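Long-range contacts in tylactone synthase starter module and modules 1 & 2 (Streptomyces fradiae, PDB 2Z5L), which probably catalyses the NADPH-dependent reduction of the polyketide chain's beta-keto group to a hydroxyl as the first ketoreductase of tylosin biosynthesis: residues 157-162 with 415-420; 243-248 with 499-504; 262-267 with 340-345; 365-370 with 408-413. One frame throughout, in Å; residues are numbered along the deposited sequence.

How the contacts relate
The four contacts follow the build of a ketoreductase with two Rossmann-like halves. Contact 3 lies in the parallel sheet of the second half, joining strands 261-265 and 338-341. Helix 356-376 follows strand 338-341 in the chain and packs on helix 402-419 in contact 4, about 12 Å away between centres; the two contacts touch through His341 and Lys366. Further along helix 402-419, contact 1 joins the halves by setting helix 160-175 of the first against it, about 11 Å from contact 4 between centres. Contact 2, about 23 Å from contact 1 between centres, sets the C-terminal turn on strand 239-247. Along the chain, contacts 1 and 2 alternate and both enclose contacts 3 and 4.

Contact 1 (157-162 with 415-420); sequences TPQDAG and AERRRA
Arg417 reaches across from the last turns of helix 402-419 and wraps its long side chain round the carbonyl oxygen of Pro158. Beyond CB, Arg417 CG lies beside Thr157 OG1 and comes within 3.2 Å of Pro158 O. CD stays against the same oxygen and also meets the tip of Gln159, whose OE1 is 3.5 Å from Arg417 CD; the amide and guanidinium planes there stand nearly perpendicular. A bend at chi3 (-55°) turns the chain so that NE and CZ pass round Pro158 O at a greater distance and NH1 comes back to it. The bond from Arg417 NH1 to Pro158 O is 2.9 Å long and nearly straight (163°), with the oxygen at the edge of the guanidinium, in its plane. A water accepts from Arg417 NH1 at 2.8 Å and donates to Asp160 OD2 at 2.7 Å; the other oxygen of Asp160 is bonded to Gln164. NH2 has a long, weak ion pair with Glu371. Arginine suits this place because its methylenes line the loop while its tip serves a backbone carbonyl directly and, through a water, a carboxylate. Pro158, rigid and apolar, lays CG 3.4 Å from Glu416 CB, and Thr157 CG2 rests on the methyl of Ala420. Gln159 is the N-cap residue of helix 160-175. The contact therefore sets the start of that helix against the side of helix 402-419, where Pro158 also touches Ala413 and Asp160 touches Ala410, at the junction of the two Rossmann-like halves.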
loop_
_atom_site.group_PDB
_atom_site.type_symbol
_atom_site.label_atom_id
_atom_site.label_comp_id
_atom_site.label_asym_id
_atom_site.label_seq_id
_atom_site.Cartn_x
_atom_site.Cartn_y
_atom_site.Cartn_z
ATOM N N THR A 157 14.301 0.052 7.232
ATOM C CA THR A 157 13.511 -0.224 6.049
ATOM C C THR A 157 12.131 -0.706 6.475
ATOM O O THR A 157 11.947 -1.179 7.603
ATOM C CB THR A 157 14.183 -1.306 5.198
ATOM O OG1 THR A 157 14.228 -2.531 5.940
ATOM C CG2 THR A 157 15.605 -0.886 4.845
ATOM N N PRO A 158 11.138 -0.575 5.582
ATOM C CA PRO A 158 9.761 -0.998 5.860
ATOM C C PRO A 158 9.584 -2.506 5.711
ATOM O O PRO A 158 9.884 -3.069 4.662
ATOM C CB PRO A 158 8.956 -0.222 4.825
ATOM C CG PRO A 158 9.909 -0.178 3.650
ATOM C CD PRO A 158 11.228 0.146 4.296
ATOM N N GLN A 159 9.101 -3.167 6.757
ATOM C CA GLN A 159 8.895 -4.609 6.677
ATOM C C GLN A 159 7.457 -4.840 6.168
ATOM O O GLN A 159 6.547 -4.072 6.479
ATOM C CB GLN A 159 9.125 -5.252 8.053
ATOM C CG GLN A 159 9.467 -6.745 8.005
ATOM C CD GLN A 159 10.922 -7.039 7.590
ATOM O OE1 GLN A 159 11.464 -6.435 6.660
ATOM N NE2 GLN A 159 11.545 -7.987 8.282
ATOM N N ASP A 160 7.268 -5.896 5.382
ATOM C CA ASP A 160 5.970 -6.213 4.776
ATOM C C ASP A 160 4.725 -6.140 5.672
ATOM O O ASP A 160 3.863 -5.269 5.495
ATOM C CB ASP A 160 6.040 -7.590 4.109
ATOM C CG ASP A 160 4.842 -7.862 3.207
ATOM O OD1 ASP A 160 3.956 -8.650 3.601
ATOM O OD2 ASP A 160 4.796 -7.266 2.113
ATOM N N ALA A 161 4.631 -7.060 6.624
ATOM C CA ALA A 161 3.498 -7.113 7.543
ATOM C C ALA A 161 3.055 -5.726 8.019
ATOM O O ALA A 161 1.882 -5.364 7.897
ATOM C CB ALA A 161 3.840 -8.009 8.742
ATOM N N GLY A 162 3.981 -4.935 8.550
ATOM C CA GLY A 162 3.611 -3.608 9.019
ATOM C C GLY A 162 3.166 -2.643 7.931
ATOM O O GLY A 162 2.240 -1.854 8.138
ATOM N N ALA A 415 10.048 -2.396 -2.670
ATOM C CA ALA A 415 10.912 -1.519 -3.446
ATOM C C ALA A 415 11.983 -0.959 -2.518
ATOM O O ALA A 415 13.178 -1.038 -2.811
ATOM C CB ALA A 415 10.095 -0.379 -4.055
ATOM N N GLU A 416 11.537 -0.403 -1.391
ATOM C CA GLU A 416 12.437 0.178 -0.392
ATOM C C GLU A 416 13.448 -0.847 0.098
ATOM O O GLU A 416 14.648 -0.583 0.110
ATOM C CB GLU A 416 11.650 0.724 0.813
ATOM C CG GLU A 416 10.618 1.786 0.458
ATOM C CD GLU A 416 10.156 2.603 1.661
ATOM O OE1 GLU A 416 10.960 3.384 2.207
ATOM O OE2 GLU A 416 8.985 2.470 2.063
ATOM N N ARG A 417 12.965 -2.017 0.500
ATOM C CA ARG A 417 13.875 -3.033 0.981
ATOM C C ARG A 417 14.884 -3.460 -0.076
ATOM O O ARG A 417 16.042 -3.752 0.243
ATOM C CB ARG A 417 13.110 -4.252 1.491
ATOM C CG ARG A 417 12.282 -3.970 2.737
ATOM C CD ARG A 417 11.882 -5.263 3.411
ATOM N NE ARG A 417 11.187 -6.173 2.500
ATOM C CZ ARG A 417 9.914 -6.035 2.128
ATOM N NH1 ARG A 417 9.193 -5.022 2.589
ATOM N NH2 ARG A 417 9.354 -6.918 1.313
ATOM N N ARG A 418 14.455 -3.497 -1.333
ATOM C CA ARG A 418 15.347 -3.904 -2.426
ATOM C C ARG A 418 16.497 -2.933 -2.656
ATOM O O ARG A 418 17.659 -3.329 -2.673
ATOM C CB ARG A 418 14.571 -4.053 -3.742
ATOM C CG ARG A 418 13.925 -5.406 -3.946
ATOM C CD ARG A 418 13.243 -5.476 -5.308
ATOM N NE ARG A 418 14.194 -5.437 -6.421
ATOM C CZ ARG A 418 14.887 -6.486 -6.857
ATOM N NH1 ARG A 418 14.742 -7.669 -6.277
ATOM N NH2 ARG A 418 15.727 -6.354 -7.878
ATOM N N ARG A 419 16.154 -1.667 -2.844
ATOM C CA ARG A 419 17.148 -0.647 -3.095
ATOM C C ARG A 419 18.153 -0.569 -1.955
ATOM O O ARG A 419 19.355 -0.687 -2.181
ATOM C CB ARG A 419 16.455 0.695 -3.315
ATOM C CG ARG A 419 15.680 0.754 -4.624
ATOM C CD ARG A 419 16.618 0.923 -5.809
ATOM N NE ARG A 419 17.119 2.297 -5.870
ATOM C CZ ARG A 419 16.454 3.311 -6.410
ATOM N NH1 ARG A 419 15.260 3.114 -6.958
ATOM N NH2 ARG A 419 16.967 4.532 -6.362
ATOM N N ALA A 420 17.664 -0.394 -0.733
ATOM C CA ALA A 420 18.542 -0.304 0.425
ATOM C C ALA A 420 19.415 -1.547 0.561
ATOM O O ALA A 420 20.346 -1.582 1.367
ATOM C CB ALA A 420 17.718 -0.091 1.693
HETATM O O HOH W 1 6.715 -5.507 1.382
#

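Contact 2 (243-248 with 499-504); sequences RRVSRA and DTVPEA
Thr500 and Val501 dock a C-terminal turn onto strand 239-247 at Arg244 and Val245, a partly buried strand-to-turn contact with a salt bridge at one end. The central bond runs from Thr500 OG1 to Val245 O at 2.7 Å. The hydroxyl comes down on the carbonyl from above its plane, tilted 68° out of it. Threonine fits because it supplies both this donor and a methyl: Thr500 CG2 lies 3.8 Å from Arg244 CB, and the two side chains cross at about a right angle. The aliphatic part of Arg244 does the touching; its guanidinium turns back, after a bend at chi2 (-70°), to the carbonyl of Arg243 and forms a salt bridge with Glu230. Val501 brings its CG2 to 3.2 Å from Val245 O and 4.0 Å from Val245 CG2, so that one beta-branched side chain rests against the other. At the end of the strand, Arg247 NH1 meets Glu503 OE2 at 2.7 Å in a salt bridge. That oxygen lies in the guanidinium plane, while the carboxylate is turned 63° from it. Arg247 NH1 alone approaches the carboxylate, nearest OE2, with Glu503 OE1 at 3.1 Å; the finer geometry here is doubtful. Arg247 NH2 is held by the carbonyl of Ala26. Trp482 of helix 482-492 borders Arg247, Val501 and Glu503 together. Strand 239-247 also runs antiparallel to strand 28-35, with Ser246 bonded to Thr32, and the turn leads directly into helix 502-507.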
loop_
_atom_site.group_PDB
_atom_site.type_symbol
_atom_site.label_atom_id
_atom_site.label_comp_id
_atom_site.label_asym_id
_atom_site.label_seq_id
_atom_site.Cartn_x
_atom_site.Cartn_y
_atom_site.Cartn_z
ATOM N N ARG A 243 3.039 11.402 9.141
ATOM C CA ARG A 243 3.110 11.138 7.705
ATOM C C ARG A 243 2.551 12.308 6.899
ATOM O O ARG A 243 1.513 12.871 7.241
ATOM C CB ARG A 243 2.345 9.843 7.383
ATOM C CG ARG A 243 2.520 9.321 5.961
ATOM C CD ARG A 243 2.381 7.801 5.929
ATOM N NE ARG A 243 2.419 7.256 4.574
ATOM C CZ ARG A 243 1.463 7.432 3.666
ATOM N NH1 ARG A 243 0.383 8.139 3.958
ATOM N NH2 ARG A 243 1.583 6.897 2.460
ATOM N N ARG A 244 3.248 12.679 5.831
ATOM C CA ARG A 244 2.817 13.791 4.981
ATOM C C ARG A 244 3.062 13.515 3.502
ATOM O O ARG A 244 4.050 12.883 3.135
ATOM C CB ARG A 244 3.574 15.067 5.368
ATOM C CG ARG A 244 3.239 15.628 6.738
ATOM C CD ARG A 244 1.839 16.211 6.774
ATOM N NE ARG A 244 1.635 17.017 7.972
ATOM C CZ ARG A 244 1.560 16.525 9.203
ATOM N NH1 ARG A 244 1.666 15.216 9.405
ATOM N NH2 ARG A 244 1.395 17.345 10.233
ATOM N N VAL A 245 2.155 13.990 2.657
ATOM C CA VAL A 245 2.316 13.829 1.218
ATOM C C VAL A 245 2.762 15.170 0.631
ATOM O O VAL A 245 2.047 16.175 0.709
ATOM C CB VAL A 245 0.999 13.382 0.517
ATOM C CG1 VAL A 245 0.651 11.956 0.924
ATOM C CG2 VAL A 245 -0.145 14.333 0.869
ATOM N N SER A 246 3.951 15.176 0.042
ATOM C CA SER A 246 4.509 16.386 -0.547
ATOM C C SER A 246 4.920 16.177 -2.005
ATOM O O SER A 246 5.464 15.132 -2.360
ATOM C CB SER A 246 5.710 16.835 0.286
ATOM O OG SER A 246 6.410 15.720 0.814
ATOM N N ARG A 247 4.654 17.169 -2.851
ATOM C CA ARG A 247 5.011 17.064 -4.263
ATOM C C ARG A 247 6.471 16.640 -4.350
ATOM O O ARG A 247 7.311 17.135 -3.605
ATOM C CB ARG A 247 4.782 18.403 -4.975
ATOM C CG ARG A 247 3.336 18.899 -4.842
ATOM C CD ARG A 247 3.038 20.107 -5.721
ATOM N NE ARG A 247 2.485 19.734 -7.025
ATOM C CZ ARG A 247 1.235 19.993 -7.414
ATOM N NH1 ARG A 247 0.397 20.626 -6.611
ATOM N NH2 ARG A 247 0.816 19.615 -8.610
ATOM N N ALA A 248 6.765 15.695 -5.234
ATOM C CA ALA A 248 8.131 15.223 -5.382
ATOM C C ALA A 248 8.866 16.110 -6.373
ATOM O O ALA A 248 8.249 16.894 -7.091
ATOM C CB ALA A 248 8.142 13.773 -5.852
ATOM N N ASP A 499 -1.841 18.379 4.172
ATOM C CA ASP A 499 -1.546 19.782 4.463
ATOM C C ASP A 499 -0.266 20.236 3.769
ATOM O O ASP A 499 -0.136 21.405 3.417
ATOM C CB ASP A 499 -1.416 20.030 5.971
ATOM C CG ASP A 499 -2.765 20.133 6.669
ATOM O OD1 ASP A 499 -3.766 20.492 6.002
ATOM O OD2 ASP A 499 -2.821 19.872 7.889
ATOM N N THR A 500 0.670 19.312 3.568
ATOM C CA THR A 500 1.934 19.636 2.916
ATOM C C THR A 500 1.794 19.890 1.419
ATOM O O THR A 500 2.792 19.992 0.706
ATOM C CB THR A 500 2.970 18.517 3.126
ATOM O OG1 THR A 500 2.297 17.255 3.223
ATOM C CG2 THR A 500 3.782 18.771 4.382
ATOM N N VAL A 501 0.557 19.980 0.940
ATOM C CA VAL A 501 0.308 20.245 -0.472
ATOM C C VAL A 501 -0.337 21.612 -0.606
ATOM O O VAL A 501 -1.446 21.831 -0.118
ATOM C CB VAL A 501 -0.632 19.208 -1.103
ATOM C CG1 VAL A 501 -0.906 19.588 -2.547
ATOM C CG2 VAL A 501 -0.008 17.825 -1.032
ATOM N N PRO A 502 0.350 22.551 -1.280
ATOM C CA PRO A 502 -0.133 23.918 -1.491
ATOM C C PRO A 502 -1.592 24.031 -1.926
ATOM O O PRO A 502 -2.421 24.624 -1.231
ATOM C CB PRO A 502 0.823 24.450 -2.550
ATOM C CG PRO A 502 2.108 23.768 -2.182
ATOM C CD PRO A 502 1.647 22.351 -1.952
ATOM N N GLU A 503 -1.891 23.458 -3.085
ATOM C CA GLU A 503 -3.228 23.492 -3.658
ATOM C C GLU A 503 -4.276 22.885 -2.729
ATOM O O GLU A 503 -5.465 23.216 -2.804
ATOM C CB GLU A 503 -3.220 22.756 -4.998
ATOM C CG GLU A 503 -2.298 23.366 -6.053
ATOM C CD GLU A 503 -0.815 23.164 -5.773
ATOM O OE1 GLU A 503 0.005 23.746 -6.510
ATOM O OE2 GLU A 503 -0.456 22.427 -4.832
ATOM N N ALA A 504 -3.826 21.993 -1.855
ATOM C CA ALA A 504 -4.717 21.344 -0.906
ATOM C C ALA A 504 -5.084 22.319 0.212
ATOM O O ALA A 504 -6.265 22.565 0.468
ATOM C CB ALA A 504 -4.045 20.105 -0.327
#

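Contact 3 (262-267 with 340-345); sequences VLITGG and FHTAGI
Phe340 pairs with Ile264, bonded to Leu263 O and Thr265 N, where the neighbouring parallel strands 261-265 and 338-341 of the Rossmann fold run out into the loops at the C-terminal edge of the sheet. Leu263 O accepts from Phe340 N at 2.7 Å, and Phe340 O accepts from Thr265 N at 2.8 Å, the regular bonds of a parallel ladder. Beyond them the strands part, and side chains take over from the ladder. Thr265 O is met by Thr342 OG1 at 2.9 Å, and weakly by Thr342 N. Thr265 OG1 gathers three partners: His341 ND1 at 2.6 Å, and the amides of Thr342 and Ala343 through weak bonds. Its chi1 of 72° sets OG1 between the backbone nitrogen and carbonyl carbon, facing the other loop. The threonine hydroxyls thus stand in for the ladder in a buried setting. Histidine suits its place because its ring has a nitrogen at each end: ND1 serves Thr265 OG1, and NE2 bonds to Lys366 O of helix 356-376. Gly266 adopts positive phi (58°) with its CA 4.0 Å from Ala343 CA, where a CB would run into Thr342 OG1 and Ala343 N. The loop beginning here carries a glycine-rich pattern through Gly267, consistent with the nucleotide-binding turn of short-chain dehydrogenases. On the face holding Ile264 and Phe340, large apolar groups meet helix 270-281 through Leu275 and Leu279. There Val262 CG1 sits at the edge of the Phe340 ring, 3.5 Å from CD2.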
loop_
_atom_site.group_PDB
_atom_site.type_symbol
_atom_site.label_atom_id
_atom_site.label_comp_id
_atom_site.label_asym_id
_atom_site.label_seq_id
_atom_site.Cartn_x
_atom_site.Cartn_y
_atom_site.Cartn_z
ATOM N N VAL A 262 12.988 -7.778 -21.859
ATOM C CA VAL A 262 12.110 -7.098 -20.919
ATOM C C VAL A 262 10.953 -8.027 -20.558
ATOM O O VAL A 262 10.232 -8.526 -21.427
ATOM C CB VAL A 262 11.559 -5.772 -21.507
ATOM C CG1 VAL A 262 10.677 -5.077 -20.491
ATOM C CG2 VAL A 262 12.707 -4.858 -21.911
ATOM N N LEU A 263 10.818 -8.297 -19.266
ATOM C CA LEU A 263 9.758 -9.159 -18.757
ATOM C C LEU A 263 8.614 -8.274 -18.282
ATOM O O LEU A 263 8.829 -7.367 -17.470
ATOM C CB LEU A 263 10.261 -9.985 -17.576
ATOM C CG LEU A 263 9.229 -10.847 -16.855
ATOM C CD1 LEU A 263 8.579 -11.835 -17.844
ATOM C CD2 LEU A 263 9.921 -11.631 -15.725
ATOM N N ILE A 264 7.411 -8.548 -18.774
ATOM C CA ILE A 264 6.231 -7.770 -18.390
ATOM C C ILE A 264 5.091 -8.666 -17.919
ATOM O O ILE A 264 4.508 -9.405 -18.722
ATOM C CB ILE A 264 5.691 -6.935 -19.577
ATOM C CG1 ILE A 264 6.679 -5.837 -19.951
ATOM C CG2 ILE A 264 4.326 -6.342 -19.215
ATOM C CD1 ILE A 264 6.403 -5.225 -21.321
ATOM N N THR A 265 4.756 -8.605 -16.629
ATOM C CA THR A 265 3.640 -9.428 -16.169
ATOM C C THR A 265 2.342 -8.659 -16.451
ATOM O O THR A 265 2.367 -7.436 -16.643
ATOM C CB THR A 265 3.754 -9.824 -14.675
ATOM O OG1 THR A 265 3.511 -8.695 -13.833
ATOM C CG2 THR A 265 5.165 -10.372 -14.375
ATOM N N GLY A 266 1.225 -9.376 -16.526
ATOM C CA GLY A 266 -0.032 -8.732 -16.842
ATOM C C GLY A 266 0.107 -8.035 -18.183
ATOM O O GLY A 266 -0.425 -6.949 -18.408
ATOM N N GLY A 267 0.836 -8.665 -19.093
ATOM C CA GLY A 267 1.044 -8.073 -20.412
ATOM C C GLY A 267 -0.175 -8.044 -21.337
ATOM O O GLY A 267 -0.139 -7.383 -22.366
ATOM N N PHE A 340 8.796 -5.633 -15.439
ATOM C CA PHE A 340 7.682 -4.704 -15.209
ATOM C C PHE A 340 6.488 -5.528 -14.709
ATOM O O PHE A 340 5.935 -6.352 -15.437
ATOM C CB PHE A 340 7.320 -3.970 -16.499
ATOM C CG PHE A 340 8.358 -2.963 -16.939
ATOM C CD1 PHE A 340 8.297 -1.642 -16.527
ATOM C CD2 PHE A 340 9.394 -3.340 -17.776
ATOM C CE1 PHE A 340 9.247 -0.705 -16.961
ATOM C CE2 PHE A 340 10.347 -2.415 -18.213
ATOM C CZ PHE A 340 10.273 -1.101 -17.804
ATOM N N HIS A 341 6.096 -5.305 -13.461
ATOM C CA HIS A 341 4.991 -6.041 -12.859
ATOM C C HIS A 341 3.686 -5.256 -12.908
ATOM O O HIS A 341 3.458 -4.392 -12.067
ATOM C CB HIS A 341 5.335 -6.370 -11.404
ATOM C CG HIS A 341 4.373 -7.310 -10.745
ATOM N ND1 HIS A 341 4.002 -8.511 -11.310
ATOM C CD2 HIS A 341 3.713 -7.226 -9.566
ATOM C CE1 HIS A 341 3.150 -9.126 -10.507
ATOM N NE2 HIS A 341 2.957 -8.368 -9.444
ATOM N N THR A 342 2.833 -5.545 -13.890
ATOM C CA THR A 342 1.561 -4.834 -13.978
ATOM C C THR A 342 0.405 -5.752 -13.567
ATOM O O THR A 342 -0.735 -5.305 -13.478
ATOM C CB THR A 342 1.292 -4.244 -15.405
ATOM O OG1 THR A 342 0.630 -5.211 -16.209
ATOM C CG2 THR A 342 2.592 -3.884 -16.137
ATOM N N ALA A 343 0.695 -7.029 -13.293
ATOM C CA ALA A 343 -0.363 -7.976 -12.909
ATOM C C ALA A 343 -1.121 -7.593 -11.639
ATOM O O ALA A 343 -0.564 -7.016 -10.706
ATOM C CB ALA A 343 0.201 -9.387 -12.757
ATOM N N GLY A 344 -2.397 -7.957 -11.605
ATOM C CA GLY A 344 -3.228 -7.655 -10.456
ATOM C C GLY A 344 -4.691 -7.751 -10.820
ATOM O O GLY A 344 -5.034 -7.949 -11.991
ATOM N N ILE A 345 -5.559 -7.599 -9.824
ATOM C CA ILE A 345 -6.994 -7.696 -10.057
ATOM C C ILE A 345 -7.785 -6.538 -9.481
ATOM O O ILE A 345 -7.382 -5.923 -8.494
ATOM C CB ILE A 345 -7.559 -8.964 -9.444
ATOM C CG1 ILE A 345 -7.489 -8.863 -7.928
ATOM C CG2 ILE A 345 -6.766 -10.175 -9.914
ATOM C CD1 ILE A 345 -8.223 -9.963 -7.231
#

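Contact 4 (365-370 with 408-413); sequences AKVCGA and NAALDA
Lys366 and Leu411 meet where two neighbouring helices of the Rossmann fold, 356-376 and 402-419, pack side by side, nearly parallel. Their short segments run 21° apart, with axes separated by 9.1 Å, consistent with the small residues Ala370 and Ala410 facing the other helix. Lys366 points across, and its chain crosses the Leu411 side chain at about a right angle, with Lys366 CG 3.5 Å from Leu411 CD1. The chain then bends at chi3 (-84°) and again at chi4, carrying NZ to the side-chain oxygen of Asn408. The bond from Lys366 NZ to Asn408 OD1 is 3.1 Å, with the donor tilted from the amide plane. Asn408 ND2 donates to the carbonyl of Tyr404 one turn earlier, which fixes which way the group is flipped. Lysine suits the place because its methylenes line the helix interface while its amine reaches Asn408. This pair, with Tyr404, is consistent with the active-site lysine, asparagine and tyrosine of polyketide ketoreductases. Leucine fills the middle: one methyl takes the lysine, and the other, CD2, packs against Ala370 CB and near Lys366 O, while Leu388 of the sheet touches both Ala370 and Leu411. The packing is tightest at Leu411 CD2, 3.3 Å from Ala370 CB.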
loop_
_atom_site.group_PDB
_atom_site.type_symbol
_atom_site.label_atom_id
_atom_site.label_comp_id
_atom_site.label_asym_id
_atom_site.label_seq_id
_atom_site.Cartn_x
_atom_site.Cartn_y
_atom_site.Cartn_z
ATOM N N ALA A 365 -1.915 -12.163 -7.155
ATOM C CA ALA A 365 -1.183 -11.699 -8.339
ATOM C C ALA A 365 -0.257 -10.523 -8.068
ATOM O O ALA A 365 0.866 -10.452 -8.591
ATOM C CB ALA A 365 -2.166 -11.317 -9.444
ATOM N N LYS A 366 -0.737 -9.596 -7.250
ATOM C CA LYS A 366 0.037 -8.411 -6.927
ATOM C C LYS A 366 1.215 -8.704 -5.994
ATOM O O LYS A 366 2.376 -8.719 -6.423
ATOM C CB LYS A 366 -0.899 -7.360 -6.327
ATOM C CG LYS A 366 -0.312 -5.975 -6.196
ATOM C CD LYS A 366 -1.434 -4.970 -6.331
ATOM C CE LYS A 366 -1.723 -4.676 -7.790
ATOM N NZ LYS A 366 -0.749 -3.715 -8.335
ATOM N N VAL A 367 0.921 -8.968 -4.728
ATOM C CA VAL A 367 1.980 -9.224 -3.759
ATOM C C VAL A 367 2.830 -10.458 -4.057
ATOM O O VAL A 367 4.050 -10.360 -4.195
ATOM C CB VAL A 367 1.414 -9.361 -2.345
ATOM C CG1 VAL A 367 2.553 -9.388 -1.343
ATOM C CG2 VAL A 367 0.478 -8.218 -2.054
ATOM N N CYS A 368 2.188 -11.620 -4.134
ATOM C CA CYS A 368 2.901 -12.860 -4.411
ATOM C C CYS A 368 3.740 -12.763 -5.690
ATOM O O CYS A 368 4.877 -13.239 -5.734
ATOM C CB CYS A 368 1.912 -14.032 -4.515
ATOM S SG CYS A 368 1.060 -14.441 -2.945
ATOM N N GLY A 369 3.183 -12.142 -6.724
ATOM C CA GLY A 369 3.903 -12.003 -7.978
ATOM C C GLY A 369 5.223 -11.258 -7.859
ATOM O O GLY A 369 6.268 -11.738 -8.312
ATOM N N ALA A 370 5.171 -10.078 -7.246
ATOM C CA ALA A 370 6.346 -9.239 -7.063
ATOM C C ALA A 370 7.374 -9.885 -6.139
ATOM O O ALA A 370 8.585 -9.745 -6.339
ATOM C CB ALA A 370 5.929 -7.889 -6.499
ATOM N N ASN A 408 -0.919 -3.042 -2.440
ATOM C CA ASN A 408 -0.093 -2.034 -3.069
ATOM C C ASN A 408 0.908 -1.474 -2.050
ATOM O O ASN A 408 2.083 -1.272 -2.379
ATOM C CB ASN A 408 -0.984 -0.967 -3.713
ATOM C CG ASN A 408 -1.591 -1.461 -5.015
ATOM O OD1 ASN A 408 -0.882 -1.624 -6.010
ATOM N ND2 ASN A 408 -2.891 -1.726 -5.009
ATOM N N ALA A 409 0.474 -1.271 -0.808
ATOM C CA ALA A 409 1.396 -0.795 0.220
ATOM C C ALA A 409 2.600 -1.762 0.277
ATOM O O ALA A 409 3.742 -1.326 0.417
ATOM C CB ALA A 409 0.687 -0.731 1.583
ATOM N N ALA A 410 2.352 -3.067 0.146
ATOM C CA ALA A 410 3.436 -4.053 0.181
ATOM C C ALA A 410 4.405 -3.993 -0.999
ATOM O O ALA A 410 5.588 -4.344 -0.862
ATOM C CB ALA A 410 2.878 -5.474 0.300
ATOM N N LEU A 411 3.915 -3.610 -2.171
ATOM C CA LEU A 411 4.783 -3.504 -3.328
ATOM C C LEU A 411 5.803 -2.408 -3.044
ATOM O O LEU A 411 6.984 -2.557 -3.345
ATOM C CB LEU A 411 3.986 -3.143 -4.593
ATOM C CG LEU A 411 3.114 -4.246 -5.217
ATOM C CD1 LEU A 411 2.378 -3.711 -6.438
ATOM C CD2 LEU A 411 3.995 -5.434 -5.596
ATOM N N ASP A 412 5.339 -1.309 -2.457
ATOM C CA ASP A 412 6.213 -0.182 -2.129
ATOM C C ASP A 412 7.320 -0.562 -1.139
ATOM O O ASP A 412 8.491 -0.226 -1.353
ATOM C CB ASP A 412 5.391 0.991 -1.573
ATOM C CG ASP A 412 4.254 1.414 -2.508
ATOM O OD1 ASP A 412 4.313 1.107 -3.721
ATOM O OD2 ASP A 412 3.306 2.069 -2.037
ATOM N N ALA A 413 6.962 -1.269 -0.070
ATOM C CA ALA A 413 7.946 -1.670 0.937
ATOM C C ALA A 413 9.029 -2.547 0.314
ATOM O O ALA A 413 10.205 -2.440 0.664
ATOM C CB ALA A 413 7.255 -2.415 2.084
#